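Local coordinates for protein methyltransferase (Streptococcus mutans, PDB 2B78) that probably transfers methyl groups from S-adenosylmethionine, perhaps to RNA, using a Rossmann-like methyltransferase domain joined to a PUA-like domain, at residues Q173-E178 with S182-L187; K92-Y97 with D198-R203; A229-G234 with A253-N258; A137-V142 with H164-E169. All blocks are in the same frame, centred on the assembly; numbering follows the deposited sequence.

Interaction 1: residues Q173-E178 with S182-L187; sequences QFLILE and SYNVFL
Tyr183 and Ile176 face each other as a hydrogen-bonded pair in the antiparallel hairpin of strands 174-178 and 181-185. Traced outward, CB of Tyr183 lies 4.1 Å from CD1 of Ile176. Further along the ring, CD2 and then CE2 draw up to CB of Glu178, with 3.6 Å between CE2 and that CB. At the tip, OH of Tyr183 is 2.8 Å from a water that also hydrogen-bonds the backbone O and OE1 of Glu178; this carboxylate has its stronger partner in Arg203, through a salt bridge. At the other end of the hairpin, the backbone pair is closed by two bonds, Val185 N to Phe174 O at 2.8 Å and Phe174 N to Val185 O at 2.9 Å. Methyl CG2 of Val185 sits over one face of the Phe174 ring in a CH-pi contact, 3.9 Å from the centroid. Leu187 CD1 approaches the same ring at its edge, 3.9 Å from CZ. The side chains of Leu175, Ser182 and Asn184, on the other face of the hairpin, touch helix 247-257. Tyr183 instead reaches between helices 225-232 and 200-210 and meets the ring of His254 edge-to-face, while Phe186 packs near Arg246, which is seen to bind S-adenosyl-L-homocysteine in this protein, although no ligand is bound here.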
# COMPACT_ATOMS: atom_id res chain seq x y z
N GLN A 173 -21.03 -1.86 0.51
CA GLN A 173 -20.22 -1.15 1.50
C GLN A 173 -20.49 -1.72 2.88
O GLN A 173 -21.64 -1.96 3.24
CB GLN A 173 -20.54 0.34 1.49
CG GLN A 173 -19.96 1.09 0.31
CD GLN A 173 -20.31 2.56 0.32
OE1 GLN A 173 -20.20 3.23 1.34
NE2 GLN A 173 -20.73 3.07 -0.84
N PHE A 174 -19.43 -1.95 3.65
CA PHE A 174 -19.58 -2.49 5.00
C PHE A 174 -18.43 -2.00 5.88
O PHE A 174 -17.46 -1.45 5.37
CB PHE A 174 -19.64 -4.02 4.96
CG PHE A 174 -18.41 -4.68 4.37
CD1 PHE A 174 -17.32 -5.02 5.18
CD2 PHE A 174 -18.33 -4.94 3.01
CE1 PHE A 174 -16.17 -5.62 4.64
CE2 PHE A 174 -17.19 -5.54 2.45
CZ PHE A 174 -16.11 -5.88 3.26
N LEU A 175 -18.54 -2.22 7.18
CA LEU A 175 -17.52 -1.79 8.12
C LEU A 175 -16.57 -2.90 8.54
O LEU A 175 -16.94 -4.08 8.55
CB LEU A 175 -18.17 -1.23 9.38
CG LEU A 175 -19.17 -0.08 9.28
CD1 LEU A 175 -19.82 0.15 10.65
CD2 LEU A 175 -18.48 1.18 8.79
N ILE A 176 -15.33 -2.52 8.83
CA ILE A 176 -14.33 -3.45 9.34
C ILE A 176 -13.75 -2.70 10.53
O ILE A 176 -14.07 -1.52 10.75
CB ILE A 176 -13.23 -3.81 8.29
CG1 ILE A 176 -12.54 -2.56 7.75
CG2 ILE A 176 -13.86 -4.62 7.15
CD1 ILE A 176 -11.39 -2.07 8.61
N LEU A 177 -12.93 -3.39 11.33
CA LEU A 177 -12.33 -2.76 12.49
C LEU A 177 -10.82 -2.76 12.29
O LEU A 177 -10.26 -3.72 11.75
CB LEU A 177 -12.68 -3.56 13.75
CG LEU A 177 -12.77 -2.83 15.10
CD1 LEU A 177 -14.05 -2.00 15.13
CD2 LEU A 177 -12.79 -3.85 16.23
N GLU A 178 -10.18 -1.67 12.71
CA GLU A 178 -8.72 -1.55 12.63
C GLU A 178 -8.27 -0.75 13.84
O GLU A 178 -8.71 0.39 14.03
CB GLU A 178 -8.28 -0.83 11.36
CG GLU A 178 -6.77 -0.93 11.09
CD GLU A 178 -6.29 0.07 10.05
OE1 GLU A 178 -6.22 1.28 10.37
OE2 GLU A 178 -5.98 -0.35 8.92
N SER A 182 -13.87 1.70 13.74
CA SER A 182 -14.51 1.30 12.48
C SER A 182 -14.16 2.14 11.27
O SER A 182 -13.94 3.34 11.37
CB SER A 182 -16.03 1.29 12.65
OG SER A 182 -16.43 0.40 13.68
N TYR A 183 -14.15 1.47 10.11
CA TYR A 183 -13.87 2.11 8.83
C TYR A 183 -14.82 1.49 7.79
O TYR A 183 -15.04 0.28 7.79
CB TYR A 183 -12.43 1.85 8.39
CG TYR A 183 -11.39 2.53 9.24
CD1 TYR A 183 -11.09 3.88 9.06
CD2 TYR A 183 -10.71 1.83 10.23
CE1 TYR A 183 -10.13 4.52 9.85
CE2 TYR A 183 -9.76 2.46 11.03
CZ TYR A 183 -9.48 3.81 10.83
OH TYR A 183 -8.52 4.43 11.60
N ASN A 184 -15.35 2.34 6.92
CA ASN A 184 -16.27 1.92 5.86
C ASN A 184 -15.48 1.55 4.61
O ASN A 184 -14.69 2.34 4.09
CB ASN A 184 -17.25 3.07 5.57
CG ASN A 184 -18.16 2.78 4.38
OD1 ASN A 184 -17.84 3.09 3.23
ND2 ASN A 184 -19.31 2.17 4.65
N VAL A 185 -15.69 0.33 4.12
CA VAL A 185 -14.99 -0.15 2.93
C VAL A 185 -15.95 -0.73 1.90
O VAL A 185 -17.13 -0.97 2.17
CB VAL A 185 -13.92 -1.23 3.29
CG1 VAL A 185 -12.92 -0.67 4.30
CG2 VAL A 185 -14.59 -2.48 3.86
N PHE A 186 -15.41 -0.97 0.71
CA PHE A 186 -16.18 -1.52 -0.41
C PHE A 186 -15.21 -2.38 -1.22
O PHE A 186 -14.07 -1.97 -1.46
CB PHE A 186 -16.79 -0.37 -1.23
CG PHE A 186 -15.87 0.81 -1.45
CD1 PHE A 186 -15.05 0.88 -2.58
CD2 PHE A 186 -15.84 1.86 -0.54
CE1 PHE A 186 -14.21 1.99 -2.80
CE2 PHE A 186 -15.01 2.97 -0.75
CZ PHE A 186 -14.20 3.04 -1.88
N LEU A 187 -15.67 -3.55 -1.66
CA LEU A 187 -14.81 -4.48 -2.38
C LEU A 187 -15.01 -4.63 -3.88
O LEU A 187 -14.20 -5.29 -4.54
CB LEU A 187 -14.89 -5.87 -1.75
CG LEU A 187 -14.40 -6.02 -0.32
CD1 LEU A 187 -14.44 -7.50 0.07
CD2 LEU A 187 -12.99 -5.46 -0.20
O HOH W 1 -7.09 2.35 12.83

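Interaction 2: residues K92-Y97 with D198-R203; sequences KLTTAY and DQRQVR
Thr94 and Arg200 make the closer part of a sparse contact that buries 103 Å² in all. Both outer atoms of the threonine, OG1 and CG2, face the aliphatic stem of the arginine, and OG1 comes to 4.0 Å from CD. The OG1 hydroxyl has its polar partner elsewhere, in the backbone N of Asn179. Arg200 reaches out from the first turn of helix 200-210 with CG anti to the backbone N (chi1 175°), then bends at chi3, turning the guanidinium toward the start of strand 96-101. There the fit is looser: NH1 stays 4.3 Å from CB of Tyr97, and a single water fills the polar role between the segments. This water lies at the guanidinium edge, in its plane, accepts from Arg200 NH1 at 2.8 Å and donates to Ala96 O at 2.7 Å. NH2 meanwhile forms a salt bridge with Asp365, so the buried charge is matched by a carboxylate. The contact probably lies at a domain junction: strand 96-101 edges the mixed sheet probably equivalent to the central domain of RlmI-like proteins, and helix 200-210 leads into 215-219, the first strand along the chain of the Rossmann-like methyltransferase sheet.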
# COMPACT_ATOMS: atom_id res chain seq x y z
N LYS A 92 -9.16 -9.52 17.44
CA LYS A 92 -10.35 -9.01 16.79
C LYS A 92 -10.41 -7.48 16.78
O LYS A 92 -11.42 -6.90 16.38
CB LYS A 92 -11.62 -9.60 17.43
CG LYS A 92 -11.78 -11.09 17.15
CD LYS A 92 -13.15 -11.61 17.52
CE LYS A 92 -13.29 -13.09 17.13
NZ LYS A 92 -14.58 -13.71 17.57
N LEU A 93 -9.33 -6.83 17.20
CA LEU A 93 -9.25 -5.36 17.20
C LEU A 93 -9.05 -4.89 15.77
O LEU A 93 -9.38 -3.75 15.43
CB LEU A 93 -8.08 -4.87 18.05
CG LEU A 93 -8.21 -4.90 19.57
CD1 LEU A 93 -6.89 -4.48 20.19
CD2 LEU A 93 -9.34 -3.99 20.02
N THR A 94 -8.49 -5.77 14.95
CA THR A 94 -8.23 -5.48 13.53
C THR A 94 -8.74 -6.64 12.70
O THR A 94 -8.18 -7.73 12.75
CB THR A 94 -6.73 -5.31 13.28
OG1 THR A 94 -6.29 -4.09 13.88
CG2 THR A 94 -6.43 -5.29 11.78
N THR A 95 -9.81 -6.41 11.94
CA THR A 95 -10.40 -7.48 11.15
C THR A 95 -10.10 -7.37 9.66
O THR A 95 -10.62 -8.14 8.86
CB THR A 95 -11.93 -7.54 11.37
OG1 THR A 95 -12.55 -6.34 10.88
CG2 THR A 95 -12.24 -7.71 12.84
N ALA A 96 -9.26 -6.41 9.30
CA ALA A 96 -8.89 -6.25 7.90
C ALA A 96 -7.38 -6.08 7.88
O ALA A 96 -6.85 -5.17 8.51
CB ALA A 96 -9.58 -5.02 7.28
N TYR A 97 -6.69 -6.98 7.18
CA TYR A 97 -5.23 -6.92 7.08
C TYR A 97 -4.79 -7.75 5.89
O TYR A 97 -5.60 -8.45 5.28
CB TYR A 97 -4.59 -7.45 8.38
CG TYR A 97 -4.97 -8.87 8.75
CD1 TYR A 97 -4.17 -9.95 8.39
CD2 TYR A 97 -6.15 -9.13 9.46
CE1 TYR A 97 -4.53 -11.25 8.72
CE2 TYR A 97 -6.52 -10.43 9.79
CZ TYR A 97 -5.71 -11.49 9.42
OH TYR A 97 -6.07 -12.78 9.74
N ASP A 198 -2.06 -0.66 4.56
CA ASP A 198 -0.65 -0.52 4.93
C ASP A 198 -0.35 0.67 5.84
O ASP A 198 0.70 0.72 6.46
CB ASP A 198 0.24 -0.47 3.67
CG ASP A 198 -0.22 0.56 2.65
OD1 ASP A 198 -0.57 1.69 3.04
OD2 ASP A 198 -0.21 0.23 1.44
N GLN A 199 -1.27 1.62 5.95
CA GLN A 199 -1.04 2.77 6.83
C GLN A 199 -1.63 2.60 8.23
O GLN A 199 -1.78 3.58 8.99
CB GLN A 199 -1.61 4.03 6.17
CG GLN A 199 -1.04 4.24 4.78
CD GLN A 199 -1.59 5.45 4.07
OE1 GLN A 199 -2.81 5.58 3.89
NE2 GLN A 199 -0.70 6.35 3.66
N ARG A 200 -1.95 1.36 8.58
CA ARG A 200 -2.56 1.04 9.88
C ARG A 200 -1.80 1.55 11.09
O ARG A 200 -2.40 2.01 12.05
CB ARG A 200 -2.73 -0.47 10.02
CG ARG A 200 -3.24 -0.89 11.40
CD ARG A 200 -3.54 -2.39 11.45
NE ARG A 200 -2.32 -3.18 11.32
CZ ARG A 200 -1.91 -3.79 10.21
NH1 ARG A 200 -2.62 -3.72 9.10
NH2 ARG A 200 -0.78 -4.47 10.23
N GLN A 201 -0.48 1.44 11.07
CA GLN A 201 0.29 1.86 12.23
C GLN A 201 0.39 3.38 12.32
O GLN A 201 0.60 3.92 13.40
CB GLN A 201 1.66 1.19 12.21
CG GLN A 201 1.52 -0.34 12.08
CD GLN A 201 2.82 -1.10 12.22
OE1 GLN A 201 3.91 -0.53 12.12
NE2 GLN A 201 2.71 -2.41 12.43
N VAL A 202 0.20 4.08 11.20
CA VAL A 202 0.24 5.54 11.22
C VAL A 202 -1.08 6.00 11.84
O VAL A 202 -1.11 6.93 12.66
CB VAL A 202 0.37 6.14 9.80
CG1 VAL A 202 0.48 7.65 9.90
CG2 VAL A 202 1.60 5.58 9.10
N ARG A 203 -2.18 5.34 11.45
CA ARG A 203 -3.48 5.67 12.00
C ARG A 203 -3.50 5.32 13.49
O ARG A 203 -4.16 5.99 14.28
CB ARG A 203 -4.60 4.93 11.26
CG ARG A 203 -4.93 5.53 9.89
CD ARG A 203 -6.16 4.89 9.26
NE ARG A 203 -5.92 3.50 8.87
CZ ARG A 203 -5.42 3.12 7.70
NH1 ARG A 203 -5.10 4.02 6.79
NH2 ARG A 203 -5.23 1.83 7.45
O HOH W 2 -5.27 -2.99 8.71

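Interaction 3: residues A229-G234 with A253-N258; sequences AAAMGG and AHFEAN
Two successive helices of the Rossmann-like fold, helix 225-232, which follows strand 215-219, and helix 247-257, which follows strand 237-242, meet near their C-terminal ends through Ala231 on Phe255 and Met232 on Asn258. Each helix belongs to a beta-alpha-beta crossover linking neighbouring parallel strands. CB of Ala231 points at the other helix and comes to 3.9 Å from CE1 of Phe255, a ring atom far from its own backbone. A second touch lies where the chains leave the helices: Met232, curled by bends at chi2 and chi3 (-56° and -67°), brings SD to 3.9 Å from CB of Asn258. Asn258 is the first residue to leave helical geometry after helix 247-257. The other helix closes in a Schellman motif, where Gly234, at positive phi, is the C-prime residue and its N bonds to Ala231 O at 3.1 Å. Leu260, in the loop that follows, touches Ala231, Met232 and Phe255 together, and His265 meets the Phe255 ring. Carbon and sulfur do all the touching between the segments, over just 133 Å². Contacts of this kind rest on dispersion and the burial of nonpolar surface, and they impose far less direction than a hydrogen bond would.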
# COMPACT_ATOMS: atom_id res chain seq x y z
N ALA A 229 -9.12 8.88 12.34
CA ALA A 229 -8.17 8.34 13.32
C ALA A 229 -7.78 9.45 14.30
O ALA A 229 -7.82 9.28 15.53
CB ALA A 229 -6.92 7.79 12.61
N ALA A 230 -7.40 10.59 13.75
CA ALA A 230 -7.01 11.73 14.57
C ALA A 230 -8.18 12.18 15.46
O ALA A 230 -7.98 12.52 16.63
CB ALA A 230 -6.56 12.88 13.67
N ALA A 231 -9.39 12.16 14.92
CA ALA A 231 -10.57 12.55 15.67
C ALA A 231 -10.77 11.63 16.88
O ALA A 231 -11.13 12.09 17.97
CB ALA A 231 -11.81 12.50 14.76
N MET A 232 -10.55 10.33 16.68
CA MET A 232 -10.70 9.35 17.75
C MET A 232 -9.58 9.47 18.77
O MET A 232 -9.67 8.91 19.87
CB MET A 232 -10.71 7.93 17.17
CG MET A 232 -11.98 7.57 16.39
SD MET A 232 -13.49 7.80 17.35
CE MET A 232 -13.29 6.52 18.61
N GLY A 233 -8.54 10.19 18.40
CA GLY A 233 -7.40 10.40 19.28
C GLY A 233 -7.45 11.79 19.90
O GLY A 233 -6.44 12.30 20.37
N GLY A 234 -8.63 12.41 19.85
CA GLY A 234 -8.80 13.71 20.47
C GLY A 234 -8.35 14.96 19.74
O GLY A 234 -8.11 15.98 20.39
N ALA A 253 -18.88 8.32 6.05
CA ALA A 253 -19.16 6.95 6.47
C ALA A 253 -18.31 6.49 7.65
O ALA A 253 -18.80 5.77 8.51
CB ALA A 253 -18.99 6.00 5.31
N HIS A 254 -17.04 6.89 7.68
CA HIS A 254 -16.15 6.50 8.78
C HIS A 254 -16.55 7.25 10.06
O HIS A 254 -16.64 6.66 11.14
CB HIS A 254 -14.70 6.87 8.45
CG HIS A 254 -14.14 6.16 7.26
ND1 HIS A 254 -13.24 6.75 6.40
CD2 HIS A 254 -14.32 4.90 6.81
CE1 HIS A 254 -12.89 5.88 5.46
NE2 HIS A 254 -13.53 4.75 5.69
N PHE A 255 -16.78 8.55 9.92
CA PHE A 255 -17.15 9.38 11.06
C PHE A 255 -18.45 8.90 11.67
O PHE A 255 -18.59 8.86 12.89
CB PHE A 255 -17.26 10.85 10.63
CG PHE A 255 -15.92 11.55 10.55
CD1 PHE A 255 -15.31 12.05 11.69
CD2 PHE A 255 -15.27 11.68 9.33
CE1 PHE A 255 -14.05 12.68 11.62
CE2 PHE A 255 -14.02 12.31 9.24
CZ PHE A 255 -13.41 12.81 10.39
N GLU A 256 -19.40 8.52 10.82
CA GLU A 256 -20.70 8.03 11.26
C GLU A 256 -20.56 6.70 12.01
O GLU A 256 -21.19 6.48 13.05
CB GLU A 256 -21.62 7.85 10.05
CG GLU A 256 -22.97 7.20 10.34
CD GLU A 256 -23.81 7.99 11.34
OE1 GLU A 256 -23.97 9.22 11.15
OE2 GLU A 256 -24.31 7.39 12.31
N ALA A 257 -19.72 5.81 11.48
CA ALA A 257 -19.50 4.49 12.07
C ALA A 257 -18.94 4.60 13.47
O ALA A 257 -19.13 3.70 14.29
CB ALA A 257 -18.55 3.68 11.20
N ASN A 258 -18.22 5.69 13.74
CA ASN A 258 -17.62 5.90 15.05
C ASN A 258 -18.41 6.90 15.88
O ASN A 258 -17.93 7.39 16.90
CB ASN A 258 -16.17 6.34 14.87
CG ASN A 258 -15.33 5.27 14.21
OD1 ASN A 258 -14.91 5.41 13.05
ND2 ASN A 258 -15.08 4.18 14.93

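Interaction 4: residues A137-V142 with H164-E169; sequences AAFRQV and HLYGQE
The guanidinium of Arg140 lies flat on the ring of Tyr166, an almost parallel cation-pi stack with the planes 8° apart and the centres separated by 4.1 Å. The two side chains run past each other in opposite directions, so the arginine from CG outward lies along one face of the tyrosine. CG of Arg140 begins near the phenol end, 3.4 Å from CZ. CD follows right over the middle of the ring, 3.5 Å from the centroid, as a CH-pi donor. A bend at chi3 (79°) then keeps the remainder flat: NE rests 3.5 Å from CD1, and NH1 ends beside CB of Tyr166. The stack ties the helix of a beta-alpha-beta crossover, 132-142 between the adjacent parallel strands 118-123 and 148-153, to the end of strand 162-165, which borders 148-153. Leu165 and Tyr166 both face Ala149 in a classic beta bulge, where the chain turns a corner. The hydroxyl of Tyr166 also reaches Phe139, one residue before Arg140 on the helix. It arrives at the ring edge, near the ring plane, with OH 3.6 Å from CD2. Phe139 in turn meets Phe121 and Phe78 edge-to-face and stacks on Tyr143. Beyond the corner, Gly167 has positive phi, and its O accepts a hydrogen bond from NE2 of His164 (2.9 Å, 137° at the hydrogen). The donor stands above the carbonyl plane, while the oxygen lies close to the imidazole plane. Glu169 folds back over one face of that imidazole and gives OE2 to the hydroxyl of Tyr150.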
# COMPACT_ATOMS: atom_id res chain seq x y z
N ALA A 137 -8.04 -22.08 -5.95
CA ALA A 137 -8.38 -23.41 -5.45
C ALA A 137 -7.51 -23.75 -4.24
O ALA A 137 -8.00 -24.24 -3.22
CB ALA A 137 -8.18 -24.44 -6.56
N ALA A 138 -6.21 -23.48 -4.37
CA ALA A 138 -5.26 -23.74 -3.29
C ALA A 138 -5.57 -22.87 -2.08
O ALA A 138 -5.48 -23.33 -0.93
CB ALA A 138 -3.84 -23.46 -3.76
N PHE A 139 -5.94 -21.61 -2.32
CA PHE A 139 -6.25 -20.69 -1.23
C PHE A 139 -7.49 -21.15 -0.45
O PHE A 139 -7.49 -21.16 0.78
CB PHE A 139 -6.49 -19.26 -1.75
CG PHE A 139 -6.79 -18.26 -0.65
CD1 PHE A 139 -5.76 -17.60 -0.00
CD2 PHE A 139 -8.10 -18.02 -0.25
CE1 PHE A 139 -6.02 -16.71 1.04
CE2 PHE A 139 -8.38 -17.13 0.78
CZ PHE A 139 -7.33 -16.47 1.43
N ARG A 140 -8.54 -21.52 -1.17
CA ARG A 140 -9.76 -21.95 -0.52
C ARG A 140 -9.55 -23.16 0.39
O ARG A 140 -10.26 -23.32 1.38
CB ARG A 140 -10.86 -22.24 -1.55
CG ARG A 140 -11.31 -20.99 -2.29
CD ARG A 140 -12.43 -21.27 -3.28
NE ARG A 140 -13.74 -21.38 -2.64
CZ ARG A 140 -14.87 -21.63 -3.30
NH1 ARG A 140 -14.84 -21.79 -4.62
NH2 ARG A 140 -16.03 -21.71 -2.66
N GLN A 141 -8.58 -24.01 0.08
CA GLN A 141 -8.35 -25.16 0.94
C GLN A 141 -7.67 -24.72 2.24
O GLN A 141 -8.01 -25.19 3.33
CB GLN A 141 -7.47 -26.21 0.25
CG GLN A 141 -7.16 -27.38 1.18
CD GLN A 141 -6.32 -28.47 0.54
OE1 GLN A 141 -6.64 -28.97 -0.54
NE2 GLN A 141 -5.24 -28.87 1.21
N VAL A 142 -6.73 -23.79 2.13
CA VAL A 142 -5.99 -23.30 3.29
C VAL A 142 -6.83 -22.37 4.16
O VAL A 142 -6.71 -22.38 5.39
CB VAL A 142 -4.70 -22.59 2.84
CG1 VAL A 142 -3.95 -22.02 4.05
CG2 VAL A 142 -3.82 -23.58 2.07
N HIS A 164 -16.61 -10.08 -8.61
CA HIS A 164 -16.88 -11.04 -7.55
C HIS A 164 -16.16 -12.30 -8.03
O HIS A 164 -16.20 -12.61 -9.22
CB HIS A 164 -18.39 -11.28 -7.43
CG HIS A 164 -18.75 -12.37 -6.47
ND1 HIS A 164 -18.37 -12.35 -5.15
CD2 HIS A 164 -19.44 -13.52 -6.65
CE1 HIS A 164 -18.79 -13.45 -4.55
NE2 HIS A 164 -19.45 -14.18 -5.44
N LEU A 165 -15.48 -13.00 -7.12
CA LEU A 165 -14.71 -14.20 -7.49
C LEU A 165 -15.32 -15.53 -7.09
O LEU A 165 -15.44 -16.43 -7.93
CB LEU A 165 -13.29 -14.11 -6.91
CG LEU A 165 -12.34 -15.23 -7.34
CD1 LEU A 165 -12.22 -15.25 -8.85
CD2 LEU A 165 -10.96 -15.04 -6.69
N TYR A 166 -15.68 -15.69 -5.82
CA TYR A 166 -16.30 -16.93 -5.37
C TYR A 166 -17.08 -16.74 -4.09
O TYR A 166 -16.91 -15.74 -3.39
CB TYR A 166 -15.26 -18.05 -5.21
CG TYR A 166 -14.29 -17.93 -4.04
CD1 TYR A 166 -14.73 -17.99 -2.72
CD2 TYR A 166 -12.91 -17.79 -4.27
CE1 TYR A 166 -13.83 -17.92 -1.65
CE2 TYR A 166 -12.01 -17.72 -3.20
CZ TYR A 166 -12.48 -17.79 -1.90
OH TYR A 166 -11.60 -17.74 -0.85
N GLY A 167 -17.96 -17.70 -3.78
CA GLY A 167 -18.74 -17.62 -2.56
C GLY A 167 -19.86 -16.59 -2.55
O GLY A 167 -20.40 -16.23 -3.59
N GLN A 168 -20.21 -16.14 -1.35
CA GLN A 168 -21.27 -15.15 -1.17
C GLN A 168 -20.85 -13.77 -1.64
O GLN A 168 -19.65 -13.49 -1.78
CB GLN A 168 -21.66 -15.05 0.31
CG GLN A 168 -22.56 -16.16 0.84
CD GLN A 168 -22.73 -16.08 2.35
OE1 GLN A 168 -22.94 -15.01 2.91
NE2 GLN A 168 -22.64 -17.23 3.02
N GLU A 169 -21.83 -12.91 -1.88
CA GLU A 169 -21.56 -11.54 -2.29
C GLU A 169 -21.49 -10.74 -1.00
O GLU A 169 -22.10 -11.12 0.01
CB GLU A 169 -22.69 -11.00 -3.17
CG GLU A 169 -22.67 -11.47 -4.61
CD GLU A 169 -21.84 -10.58 -5.53
OE1 GLU A 169 -21.69 -10.94 -6.71
OE2 GLU A 169 -21.34 -9.52 -5.07

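How the interactions relate
From the N terminus, interaction 2 opens first, at 92-97, and closes last of three, at 198-203. Within that excursion, interaction 4 ties helix 132-142 to the end of strand 162-165 in the sheet that also holds strand 96-101, and interaction 1 follows as a short hairpin; these two are in series, and none of the loops cross. Interaction 3 comes later, wholly in the methyltransferase fold. The hairpin is the link in space: Leu177 O probably bonds to Thr95 N of interaction 2, and Asn184 O probably accepts from His254 NE2 of interaction 3. Interactions 2 and 3 touch, between Arg203 and Ala229. Interaction 4 stands apart, its centre about 32 Å from that of interaction 3.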